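Local coordinates for putative acetyl/propionyl-CoA carboxylase, alpha subunit (Methylibium petroleiphilum, PDB 2O1Q), which is a cupin-fold zinc-binding protein and a putative acetylacetone dioxygenase, a type of enzyme that cleaves a diketone with oxygen, at the interface of chains A and B. Coordinates in Å, arbitrary orientation; residue numbers count along the deposited sequence, not the author numbering. Chains: chain A/B, putative acetyl/propionyl-CoA carboxylase, alpha subunit.

The interface of chains A and B. Residues chain A 42, 63, 120, 133; chain B 63-64, 120, 133.
With nearly the same chi1, -50° and -46°, A:Val63 packs against B:Pro120 and B:Val63 against A:Pro120, the torsion setting CG1 anti to the carbonyl carbon and CG2 between the backbone N and the carbonyl carbon. Each valine thus turns its CB and both methyls toward a proline of the other chain. On one side, CB of B:Val63 lies 3.7 Å from the ring carbon CD of A:Pro120. Its CG2 branch also meets CD, while CG1 reaches toward CG, so the fork lies along the CG–CD edge, one methyl by each ring carbon and CB facing both. The twin contact has CB of A:Val63 at 3.7 Å from CG of B:Pro120. Valine suits the place because its branch begins at CB and presents a broad, short apolar surface; proline suits its own because the closed ring offers a rigid edge with little side-chain freedom to lose on association.

Farther along the same seam, A:Val133 and B:Val133, from the strands 132-134, meet tip to tip through one methyl each, CG2 to CG2 at 3.7 Å. No direct polar bond crosses this patch, which joins the two chains by apolar packing in a two-fold arrangement. The deposited assembly contains four copies, but the structure alone does not show whether this pairing persists in solution. At the margin a water supplies a polar link between backbones. The selenomethionine A:Met42 contributes its main chain here, and B:Gly64 has no side chain to crowd this margin, its CA lying a loose 4.5 Å from O of A:Met42. The water stands 2.8 Å from O of A:Met42 and 2.9 Å from O of B:Val63, joining two carbonyl oxygens that cannot hydrogen-bond to each other.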
HETATM    1  N   MSE A  42       1.929  -1.032   7.183  1.00 15.58           N
HETATM    2  CA  MSE A  42       1.741  -1.641   5.899  1.00 17.35           C
HETATM    3  C   MSE A  42       2.441  -2.962   5.857  1.00 16.54           C
HETATM    4  O   MSE A  42       2.114  -3.763   4.951  1.00 16.97           O
HETATM    5  CB  MSE A  42       2.264  -0.696   4.861  1.00 18.64           C
HETATM    6  CG  MSE A  42       1.940  -1.102   3.453  1.00 18.56           C
HETATM    7 SE   MSE A  42       2.200   0.332   2.140  0.75 25.87          SE
HETATM    8  CE  MSE A  42       2.548   1.784   3.457  1.00 20.18           C
ATOM      9  N   VAL A  63       5.233 -11.961  -1.708  1.00 15.65           N
ATOM     10  CA  VAL A  63       3.765 -11.871  -1.527  1.00 16.29           C
ATOM     11  C   VAL A  63       3.268 -10.486  -1.939  1.00 16.67           C
ATOM     12  O   VAL A  63       2.093 -10.322  -2.153  1.00 16.49           O
ATOM     13  CB  VAL A  63       3.253 -12.254  -0.105  1.00 15.85           C
ATOM     14  CG1 VAL A  63       3.834 -13.595   0.347  1.00 15.22           C
ATOM     15  CG2 VAL A  63       3.443 -11.140   0.881  1.00 15.90           C
ATOM     16  N   PRO A 120       5.886  -9.835   3.327  1.00 16.20           N
ATOM     17  CA  PRO A 120       6.974 -10.819   3.518  1.00 17.38           C
ATOM     18  C   PRO A 120       7.416 -11.598   2.324  1.00 17.25           C
ATOM     19  O   PRO A 120       6.863 -11.470   1.236  1.00 18.53           O
ATOM     20  CB  PRO A 120       6.372 -11.800   4.531  1.00 16.54           C
ATOM     21  CG  PRO A 120       4.859 -11.713   4.347  1.00 17.75           C
ATOM     22  CD  PRO A 120       4.610 -10.261   3.944  1.00 17.33           C
ATOM     23  N   VAL A 133       7.657 -17.640   6.592  1.00 18.56           N
ATOM     24  CA  VAL A 133       7.181 -16.391   6.063  1.00 18.37           C
ATOM     25  C   VAL A 133       7.868 -15.269   6.792  1.00 18.82           C
ATOM     26  O   VAL A 133       7.610 -15.051   7.954  1.00 23.84           O
ATOM     27  CB  VAL A 133       5.669 -16.267   6.207  1.00 15.41           C
ATOM     28  CG1 VAL A 133       5.193 -14.925   5.590  1.00 19.48           C
ATOM     29  CG2 VAL A 133       5.003 -17.469   5.448  1.00 17.65           C
TER
ATOM     30  N   VAL B  63      -0.523 -10.922   7.155  1.00 15.31           N
ATOM     31  CA  VAL B  63       0.775 -10.316   6.834  1.00 14.17           C
ATOM     32  C   VAL B  63       0.647  -8.829   6.518  1.00 14.54           C
ATOM     33  O   VAL B  63       1.661  -8.143   6.534  1.00 17.52           O
ATOM     34  CB  VAL B  63       1.513 -11.084   5.732  1.00 16.35           C
ATOM     35  CG1 VAL B  63       1.480 -12.607   6.008  1.00 21.50           C
ATOM     36  CG2 VAL B  63       0.947 -10.738   4.399  1.00 20.16           C
ATOM     37  N   GLY B  64      -0.581  -8.338   6.303  1.00 15.08           N
ATOM     38  CA  GLY B  64      -0.825  -6.924   6.194  1.00 16.92           C
ATOM     39  C   GLY B  64      -2.142  -6.583   6.832  1.00 14.98           C
ATOM     40  O   GLY B  64      -2.846  -7.465   7.298  1.00 17.10           O
ATOM     41  N   PRO B 120      -1.649 -11.655   1.840  1.00 15.47           N
ATOM     42  CA  PRO B 120      -2.161 -12.957   2.209  1.00 16.74           C
ATOM     43  C   PRO B 120      -2.408 -13.141   3.678  1.00 17.76           C
ATOM     44  O   PRO B 120      -2.043 -12.298   4.492  1.00 18.96           O
ATOM     45  CB  PRO B 120      -1.069 -13.894   1.748  1.00 17.02           C
ATOM     46  CG  PRO B 120       0.123 -13.101   1.768  1.00 18.11           C
ATOM     47  CD  PRO B 120      -0.238 -11.705   1.414  1.00 14.98           C
ATOM     48  N   VAL B 133       0.095 -20.121   2.472  1.00 19.60           N
ATOM     49  CA  VAL B 133      -0.012 -18.671   2.375  1.00 19.58           C
ATOM     50  C   VAL B 133      -1.044 -18.366   1.316  1.00 18.82           C
ATOM     51  O   VAL B 133      -0.858 -18.675   0.149  1.00 21.55           O
ATOM     52  CB  VAL B 133       1.331 -18.067   2.025  1.00 17.42           C
ATOM     53  CG1 VAL B 133       1.243 -16.599   1.859  1.00 19.20           C
ATOM     54  CG2 VAL B 133       2.349 -18.426   3.131  1.00 19.89           C
TER
HETATM   55  O   HOH W   1       2.269  -6.461   4.296  1.00 17.36           O